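Local atomic coordinates of aclacinomycin-N/aclacinomycin-A oxidase (Streptomyces galilaeus, PDB entry 2IPI), a protein that oxidises the terminal sugar of aclacinomycin antibiotics in two successive steps, using a bicovalently bound FAD and molecular oxygen. Residues 364-369 / 454-459; 326-329 / 333-336; 267-272 / 375-380. All coordinates share one frame; numbering follows the deposited sequence. Where two conformers were deposited one is given.

Contacts 1 and 3 are mainly buried, whereas contact 2 lies at the surface of the same sheet-and-helix region. Contact 1 sets an edge strand against a loop near the bound anthracycline, joining an apolar touch to a weak arginine bond. Contact 3 presses two helices together through methyl groups, whereas contact 2 relies on an asparagine amide beside a proline and a backbone carbonyl. Contacts 2 and 3 share a border, where Asn271 ND2 of helix 262-278 probably donates to Val327 O (3.0 Å). Contact 1 stands apart from both. The chemistry thus differs at the edge of a sheet, over its helices and at its connections.

Contact 1 of 3, residues 364-369 / 454-459; sequences KGAYLR and GVPVPD
Ala366 and Pro456 provide the apolar half of this contact, between the edge strand 360-368 and a loop running alongside it. The methyl CB of Ala366 points at the proline ring and sits 4.0 Å from Pro456 CB, with Pro456 CG equally near, so it rests against the CB-CG side of the ring. That same CG also comes within 4.0 Å of Gly365 O, a carbonyl that accepts a hydrogen bond from Tyr445 OH. The two segments run nearly in the same direction, 20° apart, but they do not pair as strands; the CA atoms of Ala366 and Pro456 are 6.2 Å apart, and the spacing widens toward Arg369. The strand instead pairs with strand 420-428, where Ala366 bonds through its backbone to Val422.

The polar half lies at that far end, and it is doubtful in detail because Arg369 and Asp459 each have a second conformer. Arg369 is bent at chi3 (100°), which turns the guanidinium off the line of its aliphatic chain and brings NH1 to 3.5 Å from Asp459 O. The hydrogen bond is weak and kinked, 145° at the hydrogen, and the carbonyl meets the guanidinium obliquely. The CD methylene of Arg369 lies close to the same oxygen.

No ion pair joins the two side chains, for Arg369 NH1 and Asp459 OD1 are 6.5 Å apart. Asp459 OD1 accepts from the backbone N of Arg461 and Thr462, as in an Asx turn. The chemistry thus implies a division: a buried apolar touch by Gly365, whose position is about 4 Å from the side chain of Tyr469, an active-site proton acceptor that also binds aclacinomycin Y, and toward the exposed end a weak bond from an arginine whose main partner is Asp417, through a salt bridge.

Contact 2 of 3, residues 326-329 / 333-336; sequences AVNE and VEPA
Val333 meets Asn328 through its backbone alone. Its carbonyl O lies 3.2 Å from Asn328 ND2, while its side chain points away from the asparagine and packs on Trp255 of strand 248-256. The residue therefore has two faces, a polar one toward the end of helix 316-327 and an apolar one toward the sheet.

Glu334 contributes little. Its side chain leaves to one side, although its end bends back far enough to bring OE2 within 4.5 Å of Asn328 ND2, a remote approach at the exposed margin of the contact.

Pro335 brings its ring to the amide from the opposite direction. Its CD methylene is 3.5 Å from Asn328 ND2, and its CG is 3.9 Å from Asn328 OD1, so the CG-CD side of the ring spans both ends of the carboxamide. Asn328 can present the group this way because CG stands between its own backbone N and carbonyl carbon (chi1 73°), which sends the amide across the loop toward the returning chain. Asn328 is also the first residue beyond the helix to leave helical backbone angles. Pro335 also touches Val253 and Trp255.

With Ala336 the chain enters strand 336-342, and its backbone bonds to Thr254 of the neighbouring strand. The arrangement is the loop from helix to strand in a split beta-alpha-beta unit: strand 302-310, helix 316-327 and strand 336-342 follow one another, and the two strands run parallel with antiparallel strand 248-256 between them.

Contact 3 of 3, residues 267-272 / 375-380; sequences RIIDNH and AQAATL
Ile269 faces Ala377 where helix 262-278 passes helix 374-385. Just ahead of it, Ile268 packs on Phe293 and Thr331.

Ile269 itself carries the contact. Its CG2 methyl lies 3.8 Å from Ala377 CB, methyl against methyl, with both CB atoms directed across the gap. CG2 is placed there because it stands anti to the backbone N, whereas CG1 lies beside that N (chi1 -71°). The CA atoms of Ile269 and Ala377 are 6.7 Å apart, a close approach consistent with the small alanine side chain between the helices. One turn further along the second helix, Leu380 also points toward the first segment, but its CD2 stays 4.6 Å from Ile269 CD1.

Both helices lie on the same face of the seven-stranded antiparallel sheet, an arrangement consistent with the substrate domain of FAD-linked oxidases of the berberine bridge enzyme type. Ile269 touches Leu295 of strand 290-296, Leu380 touches Val394 of the adjacent strand 391-398, and Trp372 packs against both Ile269 and Leu380. The touching methyls thus belong to a buried apolar layer between helices and sheet.

Asp270 follows at the margin. Its CB leaves to one side, yet OD1 comes back to 4.3 Å from Ala377 CB, so a carboxylate oxygen borders the same methyl that Ile269 covers. Asn271 reaches the end of helix 316-327, which links this helix pair to the neighbouring loop. His272 packs on Leu396 of strand 391-398, and its ring meets that of His276, one turn later, with the planes inclined at about 35°.

Contact 1 of 3, residues 364-369 / 454-459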
ATOM      1  N   LYS A 364       2.515  -2.136 -11.217  1.00 12.65           N
ATOM      2  CA  LYS A 364       2.755  -3.511 -10.808  1.00 11.76           C
ATOM      3  C   LYS A 364       4.012  -3.625  -9.959  1.00 15.16           C
ATOM      4  O   LYS A 364       5.072  -3.070 -10.281  1.00 23.18           O
ATOM      5  CB  LYS A 364       2.873  -4.460 -12.001  1.00 17.18           C
ATOM      6  CG  LYS A 364       3.274  -3.752 -13.281  1.00 17.56           C
ATOM      7  CD  LYS A 364       3.339  -4.720 -14.431  1.00 19.50           C
ATOM      8  CE  LYS A 364       2.360  -5.863 -14.343  1.00 18.83           C
ATOM      9  NZ  LYS A 364       1.209  -5.763 -15.279  1.00 14.78           N
ATOM     10  N   GLY A 365       3.890  -4.387  -8.867  1.00 12.17           N
ATOM     11  CA  GLY A 365       4.960  -4.516  -7.919  1.00 12.49           C
ATOM     12  C   GLY A 365       5.569  -5.877  -7.725  1.00 10.35           C
ATOM     13  O   GLY A 365       5.274  -6.802  -8.491  1.00 12.38           O
ATOM     14  N   ALA A 366       6.415  -5.970  -6.696  1.00  5.93           N
ATOM     15  CA  ALA A 366       7.130  -7.180  -6.322  1.00  9.50           C
ATOM     16  C   ALA A 366       7.858  -7.055  -4.981  1.00 10.92           C
ATOM     17  O   ALA A 366       8.316  -5.987  -4.570  1.00 14.41           O
ATOM     18  CB  ALA A 366       8.155  -7.562  -7.394  1.00 13.32           C
ATOM     19  N   TYR A 367       7.985  -8.172  -4.280  1.00 12.53           N
ATOM     20  CA  TYR A 367       8.768  -8.352  -3.074  1.00 13.65           C
ATOM     21  C   TYR A 367      10.067  -9.101  -3.388  1.00 13.49           C
ATOM     22  O   TYR A 367      10.008 -10.237  -3.859  1.00 12.60           O
ATOM     23  CB  TYR A 367       8.009  -9.156  -2.013  1.00 14.49           C
ATOM     24  CG  TYR A 367       6.931  -8.413  -1.270  1.00 12.59           C
ATOM     25  CD1 TYR A 367       7.265  -7.487  -0.281  1.00 16.43           C
ATOM     26  CD2 TYR A 367       5.588  -8.621  -1.529  1.00 13.83           C
ATOM     27  CE1 TYR A 367       6.283  -6.810   0.400  1.00 17.16           C
ATOM     28  CE2 TYR A 367       4.587  -7.940  -0.850  1.00 13.61           C
ATOM     29  CZ  TYR A 367       4.949  -7.031   0.123  1.00 15.06           C
ATOM     30  OH  TYR A 367       3.998  -6.330   0.825  1.00 21.39           O
ATOM     31  N   LEU A 368      11.242  -8.509  -3.164  1.00 10.83           N
ATOM     32  CA  LEU A 368      12.478  -9.221  -3.478  1.00 11.11           C
ATOM     33  C   LEU A 368      13.080  -9.866  -2.229  1.00 11.52           C
ATOM     34  O   LEU A 368      13.254  -9.193  -1.211  1.00 15.35           O
ATOM     35  CB  LEU A 368      13.557  -8.321  -4.087  1.00 12.05           C
ATOM     36  CG  LEU A 368      13.205  -7.458  -5.296  1.00 15.42           C
ATOM     37  CD1 LEU A 368      14.376  -6.576  -5.732  1.00 11.92           C
ATOM     38  CD2 LEU A 368      12.738  -8.311  -6.456  1.00 11.68           C
ATOM     39  N   ARG A 369      13.445 -11.133  -2.310  1.00 15.18           N
ATOM     40  CA  ARG A 369      14.134 -11.795  -1.212  0.59 15.80           C
ATOM     41  C   ARG A 369      15.645 -11.643  -1.320  1.00 14.81           C
ATOM     42  O   ARG A 369      16.352 -11.686  -0.311  1.00 19.91           O
ATOM     43  CB  ARG A 369      13.810 -13.283  -1.156  0.59 17.81           C
ATOM     44  CG  ARG A 369      12.585 -13.636  -0.336  0.59 20.39           C
ATOM     45  CD  ARG A 369      12.437 -15.161  -0.294  0.59 21.58           C
ATOM     46  NE  ARG A 369      12.957 -15.697   0.963  0.59 23.21           N
ATOM     47  CZ  ARG A 369      13.659 -16.830   1.072  0.59 23.45           C
ATOM     48  NH1 ARG A 369      14.013 -17.588  -0.020  0.59 28.07           N
ATOM     49  NH2 ARG A 369      14.052 -17.187   2.296  0.59 20.10           N
ATOM     50  N   GLY A 454       6.931 -14.285 -16.319  1.00 13.37           N
ATOM     51  CA  GLY A 454       6.632 -12.894 -16.303  1.00 12.17           C
ATOM     52  C   GLY A 454       6.072 -12.389 -14.986  1.00 12.48           C
ATOM     53  O   GLY A 454       5.500 -11.291 -15.005  1.00 13.21           O
ATOM     54  N   VAL A 455       6.248 -13.196 -13.944  1.00 12.59           N
ATOM     55  CA  VAL A 455       5.721 -12.826 -12.632  1.00 13.76           C
ATOM     56  C   VAL A 455       6.699 -13.129 -11.509  1.00 13.42           C
ATOM     57  O   VAL A 455       7.505 -14.051 -11.564  1.00 18.78           O
ATOM     58  CB  VAL A 455       4.391 -13.533 -12.308  1.00 10.95           C
ATOM     59  CG1 VAL A 455       3.327 -13.195 -13.347  1.00 15.04           C
ATOM     60  CG2 VAL A 455       4.601 -15.033 -12.207  1.00 10.44           C
ATOM     61  N   PRO A 456       6.630 -12.343 -10.443  1.00 14.35           N
ATOM     62  CA  PRO A 456       7.435 -12.660  -9.258  1.00 14.54           C
ATOM     63  C   PRO A 456       6.777 -13.782  -8.456  1.00 19.78           C
ATOM     64  O   PRO A 456       5.922 -13.508  -7.610  1.00 24.02           O
ATOM     65  CB  PRO A 456       7.398 -11.366  -8.449  1.00 13.03           C
ATOM     66  CG  PRO A 456       6.117 -10.710  -8.852  1.00 10.81           C
ATOM     67  CD  PRO A 456       5.808 -11.138 -10.257  1.00 12.32           C
ATOM     68  N   VAL A 457       7.204 -14.998  -8.745  1.00 15.86           N
ATOM     69  CA  VAL A 457       6.778 -16.183  -8.016  1.00 12.84           C
ATOM     70  C   VAL A 457       7.538 -16.325  -6.715  1.00 13.74           C
ATOM     71  O   VAL A 457       8.776 -16.338  -6.690  1.00 12.60           O
ATOM     72  CB  VAL A 457       7.027 -17.467  -8.839  1.00 12.55           C
ATOM     73  CG1 VAL A 457       6.596 -18.692  -8.034  1.00 13.18           C
ATOM     74  CG2 VAL A 457       6.328 -17.395 -10.182  1.00 14.29           C
ATOM     75  N   PRO A 458       6.834 -16.463  -5.594  1.00 12.43           N
ATOM     76  CA  PRO A 458       7.539 -16.705  -4.329  1.00 14.07           C
ATOM     77  C   PRO A 458       8.412 -17.960  -4.436  1.00 16.60           C
ATOM     78  O   PRO A 458       7.900 -19.060  -4.656  1.00 16.41           O
ATOM     79  CB  PRO A 458       6.406 -16.880  -3.318  1.00 16.65           C
ATOM     80  CG  PRO A 458       5.224 -16.197  -3.939  1.00 15.48           C
ATOM     81  CD  PRO A 458       5.371 -16.383  -5.431  1.00 14.02           C
ATOM     82  N   ASP A 459       9.700 -17.730  -4.278  1.00 18.69           N
ATOM     83  CA  ASP A 459      10.775 -18.710  -4.337  0.94 20.16           C
ATOM     84  C   ASP A 459      11.972 -18.165  -3.565  1.00 22.00           C
ATOM     85  O   ASP A 459      11.798 -17.287  -2.706  1.00 14.33           O
ATOM     86  CB  ASP A 459      11.127 -19.045  -5.787  0.94 20.66           C
ATOM     87  CG  ASP A 459      11.404 -17.825  -6.639  0.94 19.87           C
ATOM     88  OD1 ASP A 459      12.101 -16.910  -6.167  0.94 23.47           O
ATOM     89  OD2 ASP A 459      10.914 -17.764  -7.787  0.94 21.95           O
TER

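Contact 2 of 3, residues 326-329 / 333-336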
ATOM      1  N   ALA A 326      28.130   3.644  -0.039  1.00 19.25           N
ATOM      2  CA  ALA A 326      28.108   2.226  -0.434  1.00 17.18           C
ATOM      3  C   ALA A 326      27.388   2.077  -1.768  1.00 15.45           C
ATOM      4  O   ALA A 326      27.741   1.263  -2.620  1.00 23.52           O
ATOM      5  CB  ALA A 326      27.460   1.369   0.640  1.00 13.21           C
ATOM      6  N   VAL A 327      26.358   2.883  -1.981  1.00 16.16           N
ATOM      7  CA  VAL A 327      25.556   2.813  -3.195  1.00 19.11           C
ATOM      8  C   VAL A 327      26.334   3.094  -4.461  1.00 21.76           C
ATOM      9  O   VAL A 327      26.160   2.446  -5.501  1.00 26.96           O
ATOM     10  CB  VAL A 327      24.388   3.818  -3.061  1.00 16.01           C
ATOM     11  CG1 VAL A 327      23.884   4.348  -4.382  1.00 15.16           C
ATOM     12  CG2 VAL A 327      23.277   3.127  -2.285  1.00 14.84           C
ATOM     13  N   ASN A 328      27.225   4.087  -4.455  1.00 23.14           N
ATOM     14  CA  ASN A 328      27.870   4.306  -5.774  1.00 25.06           C
ATOM     15  C   ASN A 328      29.369   4.091  -5.650  1.00 23.58           C
ATOM     16  O   ASN A 328      30.164   4.735  -6.341  1.00 21.93           O
ATOM     17  CB  ASN A 328      27.502   5.641  -6.394  1.00 31.86           C
ATOM     18  CG  ASN A 328      28.069   6.928  -5.857  1.00 33.63           C
ATOM     19  OD1 ASN A 328      27.680   7.347  -4.759  1.00 35.77           O
ATOM     20  ND2 ASN A 328      28.960   7.567  -6.600  1.00 39.50           N
ATOM     21  N   GLU A 329      29.768   3.162  -4.780  1.00 23.49           N
ATOM     22  CA  GLU A 329      31.192   2.898  -4.624  1.00 28.69           C
ATOM     23  C   GLU A 329      31.887   2.572  -5.940  1.00 33.51           C
ATOM     24  O   GLU A 329      32.848   3.242  -6.333  1.00 42.99           O
ATOM     25  CB  GLU A 329      31.476   1.746  -3.650  1.00 34.27           C
ATOM     26  CG  GLU A 329      32.806   1.959  -2.935  1.00 38.08           C
ATOM     27  CD  GLU A 329      33.983   1.229  -3.535  1.00 41.68           C
ATOM     28  OE1 GLU A 329      35.132   1.637  -3.264  1.00 46.88           O
ATOM     29  OE2 GLU A 329      33.782   0.240  -4.280  1.00 42.67           O
ATOM     30  N   VAL A 333      30.227   7.825 -11.869  1.00 34.75           N
ATOM     31  CA  VAL A 333      29.726   9.202 -11.803  1.00 33.41           C
ATOM     32  C   VAL A 333      29.432   9.633 -10.374  1.00 33.05           C
ATOM     33  O   VAL A 333      29.025   8.841  -9.523  1.00 35.58           O
ATOM     34  CB  VAL A 333      28.479   9.408 -12.681  1.00 34.12           C
ATOM     35  CG1 VAL A 333      28.225   8.184 -13.547  1.00 30.95           C
ATOM     36  CG2 VAL A 333      27.277   9.743 -11.814  1.00 35.45           C
ATOM     37  N   GLU A 334      29.648  10.927 -10.110  1.00 31.82           N
ATOM     38  CA  GLU A 334      29.427  11.433  -8.762  1.00 30.51           C
ATOM     39  C   GLU A 334      28.132  12.240  -8.647  1.00 26.58           C
ATOM     40  O   GLU A 334      27.894  13.169  -9.413  1.00 23.56           O
ATOM     41  CB  GLU A 334      30.613  12.281  -8.300  1.00 34.50           C
ATOM     42  CG  GLU A 334      30.249  13.239  -7.180  1.00 35.37           C
ATOM     43  CD  GLU A 334      30.693  12.795  -5.796  1.00 37.38           C
ATOM     44  OE1 GLU A 334      31.038  13.679  -4.984  1.00 43.05           O
ATOM     45  OE2 GLU A 334      30.698  11.567  -5.554  1.00 36.81           O
ATOM     46  N   PRO A 335      27.294  11.834  -7.697  1.00 22.79           N
ATOM     47  CA  PRO A 335      25.952  12.391  -7.592  1.00 19.04           C
ATOM     48  C   PRO A 335      25.914  13.763  -6.927  1.00 20.47           C
ATOM     49  O   PRO A 335      26.890  14.159  -6.292  1.00 23.96           O
ATOM     50  CB  PRO A 335      25.242  11.382  -6.671  1.00 18.58           C
ATOM     51  CG  PRO A 335      26.342  10.869  -5.802  1.00 20.63           C
ATOM     52  CD  PRO A 335      27.569  10.810  -6.677  1.00 23.42           C
ATOM     53  N   ALA A 336      24.764  14.416  -7.080  1.00 19.47           N
ATOM     54  CA  ALA A 336      24.414  15.585  -6.290  1.00 19.26           C
ATOM     55  C   ALA A 336      23.740  15.138  -4.990  1.00 24.25           C
ATOM     56  O   ALA A 336      23.128  14.070  -4.896  1.00 16.92           O
ATOM     57  CB  ALA A 336      23.527  16.541  -7.064  1.00 18.05           C
TER

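Contact 3 of 3, residues 267-272 / 375-380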
ATOM      1  N   ARG A 267      26.380  -0.958 -11.497  1.00 22.72           N
ATOM      2  CA  ARG A 267      27.069  -0.962 -10.212  1.00 21.81           C
ATOM      3  C   ARG A 267      26.168  -0.391  -9.112  1.00 18.03           C
ATOM      4  O   ARG A 267      26.186  -0.904  -8.003  1.00 23.32           O
ATOM      5  CB  ARG A 267      28.358  -0.142 -10.259  1.00 26.27           C
ATOM      6  CG  ARG A 267      29.256  -0.601 -11.393  1.00 33.17           C
ATOM      7  CD  ARG A 267      30.446  -1.359 -10.834  1.00 34.90           C
ATOM      8  NE  ARG A 267      30.206  -2.802 -10.839  1.00 34.07           N
ATOM      9  CZ  ARG A 267      31.177  -3.679 -11.039  1.00 34.57           C
ATOM     10  NH1 ARG A 267      30.897  -4.982 -11.033  1.00 32.81           N
ATOM     11  NH2 ARG A 267      32.419  -3.259 -11.244  1.00 30.09           N
ATOM     12  N   ILE A 268      25.432   0.649  -9.457  1.00 19.09           N
ATOM     13  CA  ILE A 268      24.504   1.328  -8.563  1.00 22.07           C
ATOM     14  C   ILE A 268      23.423   0.342  -8.131  1.00 21.47           C
ATOM     15  O   ILE A 268      23.149   0.167  -6.946  1.00 19.28           O
ATOM     16  CB  ILE A 268      23.888   2.568  -9.238  1.00 19.05           C
ATOM     17  CG1 ILE A 268      24.768   3.820  -9.124  1.00 16.61           C
ATOM     18  CG2 ILE A 268      22.489   2.885  -8.728  1.00 18.38           C
ATOM     19  CD1 ILE A 268      24.258   4.990  -9.941  1.00 14.79           C
ATOM     20  N   ILE A 269      22.825  -0.309  -9.135  1.00 18.39           N
ATOM     21  CA  ILE A 269      21.840  -1.345  -8.825  1.00 15.69           C
ATOM     22  C   ILE A 269      22.443  -2.415  -7.932  1.00 17.33           C
ATOM     23  O   ILE A 269      21.922  -2.740  -6.864  1.00 19.05           O
ATOM     24  CB  ILE A 269      21.289  -2.002 -10.107  1.00 14.34           C
ATOM     25  CG1 ILE A 269      20.376  -1.084 -10.914  1.00 13.28           C
ATOM     26  CG2 ILE A 269      20.605  -3.321  -9.767  1.00 15.53           C
ATOM     27  CD1 ILE A 269      19.063  -0.732 -10.258  1.00 20.56           C
ATOM     28  N   ASP A 270      23.563  -2.981  -8.378  1.00 15.75           N
ATOM     29  CA  ASP A 270      24.143  -4.106  -7.646  1.00 16.90           C
ATOM     30  C   ASP A 270      24.602  -3.675  -6.261  1.00 16.75           C
ATOM     31  O   ASP A 270      24.432  -4.433  -5.297  1.00 17.17           O
ATOM     32  CB  ASP A 270      25.287  -4.714  -8.457  1.00 19.95           C
ATOM     33  CG  ASP A 270      24.774  -5.371  -9.737  1.00 25.12           C
ATOM     34  OD1 ASP A 270      23.554  -5.611  -9.827  1.00 23.20           O
ATOM     35  OD2 ASP A 270      25.599  -5.630 -10.645  1.00 31.27           O
ATOM     36  N   ASN A 271      25.164  -2.462  -6.208  1.00 13.62           N
ATOM     37  CA  ASN A 271      25.556  -1.885  -4.925  1.00 17.05           C
ATOM     38  C   ASN A 271      24.344  -1.698  -4.004  1.00 14.43           C
ATOM     39  O   ASN A 271      24.394  -2.140  -2.849  1.00 14.52           O
ATOM     40  CB  ASN A 271      26.282  -0.555  -5.144  1.00 16.46           C
ATOM     41  CG  ASN A 271      27.719  -0.709  -5.591  1.00 16.25           C
ATOM     42  OD1 ASN A 271      28.257  -1.796  -5.798  1.00 16.86           O
ATOM     43  ND2 ASN A 271      28.401   0.428  -5.742  1.00 19.78           N
ATOM     44  N   HIS A 272      23.280  -1.063  -4.477  1.00 14.50           N
ATOM     45  CA  HIS A 272      22.065  -0.866  -3.673  1.00 15.72           C
ATOM     46  C   HIS A 272      21.562  -2.180  -3.078  1.00 16.64           C
ATOM     47  O   HIS A 272      21.328  -2.261  -1.864  1.00 18.17           O
ATOM     48  CB  HIS A 272      20.990  -0.190  -4.515  1.00 13.55           C
ATOM     49  CG  HIS A 272      19.579  -0.181  -4.042  1.00 14.15           C
ATOM     50  ND1 HIS A 272      19.004   0.957  -3.523  1.00 15.94           N
ATOM     51  CD2 HIS A 272      18.590  -1.112  -3.994  1.00 13.39           C
ATOM     52  CE1 HIS A 272      17.743   0.740  -3.179  1.00 13.62           C
ATOM     53  NE2 HIS A 272      17.470  -0.520  -3.451  1.00 14.54           N
ATOM     54  N   ALA A 375      21.252  -9.946 -15.214  1.00 21.76           N
ATOM     55  CA  ALA A 375      20.377  -9.806 -16.377  1.00 21.46           C
ATOM     56  C   ALA A 375      19.196  -8.886 -16.100  1.00 15.50           C
ATOM     57  O   ALA A 375      18.833  -8.061 -16.937  1.00 13.94           O
ATOM     58  CB  ALA A 375      19.892 -11.178 -16.816  1.00 26.46           C
ATOM     59  N   GLN A 376      18.589  -9.025 -14.919  1.00 14.91           N
ATOM     60  CA  GLN A 376      17.449  -8.167 -14.583  1.00 14.17           C
ATOM     61  C   GLN A 376      17.884  -6.708 -14.526  1.00 14.97           C
ATOM     62  O   GLN A 376      17.225  -5.820 -15.062  1.00 12.34           O
ATOM     63  CB  GLN A 376      16.811  -8.620 -13.269  1.00 15.04           C
ATOM     64  CG  GLN A 376      15.956  -9.878 -13.400  1.00 14.87           C
ATOM     65  CD  GLN A 376      15.638 -10.529 -12.067  1.00 14.05           C
ATOM     66  OE1 GLN A 376      14.471 -10.869 -11.824  1.00 19.67           O
ATOM     67  NE2 GLN A 376      16.638 -10.708 -11.218  1.00 12.25           N
ATOM     68  N   ALA A 377      19.019  -6.429 -13.894  1.00 18.83           N
ATOM     69  CA  ALA A 377      19.555  -5.072 -13.858  1.00 16.51           C
ATOM     70  C   ALA A 377      19.670  -4.492 -15.268  1.00 19.46           C
ATOM     71  O   ALA A 377      19.436  -3.302 -15.476  1.00 16.66           O
ATOM     72  CB  ALA A 377      20.907  -5.066 -13.172  1.00 16.70           C
ATOM     73  N   ALA A 378      20.019  -5.378 -16.199  1.00 19.48           N
ATOM     74  CA  ALA A 378      20.261  -4.979 -17.582  1.00 20.10           C
ATOM     75  C   ALA A 378      18.960  -4.736 -18.336  1.00 19.65           C
ATOM     76  O   ALA A 378      18.927  -3.861 -19.207  1.00 20.12           O
ATOM     77  CB  ALA A 378      21.106  -6.024 -18.289  1.00 24.66           C
ATOM     78  N   THR A 379      17.931  -5.508 -18.013  1.00 20.88           N
ATOM     79  CA  THR A 379      16.567  -5.344 -18.505  1.00 16.74           C
ATOM     80  C   THR A 379      16.067  -3.958 -18.109  1.00 17.17           C
ATOM     81  O   THR A 379      15.501  -3.210 -18.907  1.00 18.31           O
ATOM     82  CB  THR A 379      15.618  -6.415 -17.935  1.00 18.25           C
ATOM     83  OG1 THR A 379      15.934  -7.701 -18.493  1.00 17.89           O
ATOM     84  CG2 THR A 379      14.174  -6.129 -18.304  1.00 12.12           C
ATOM     85  N   LEU A 380      16.320  -3.643 -16.843  1.00 20.58           N
ATOM     86  CA  LEU A 380      16.018  -2.365 -16.230  1.00 18.89           C
ATOM     87  C   LEU A 380      16.656  -1.231 -17.023  1.00 16.08           C
ATOM     88  O   LEU A 380      15.967  -0.344 -17.530  1.00 18.51           O
ATOM     89  CB  LEU A 380      16.522  -2.341 -14.782  1.00 22.25           C
ATOM     90  CG  LEU A 380      15.489  -2.162 -13.670  1.00 27.70           C
ATOM     91  CD1 LEU A 380      14.076  -2.391 -14.170  1.00 32.58           C
ATOM     92  CD2 LEU A 380      15.786  -3.095 -12.507  1.00 27.07           C
TER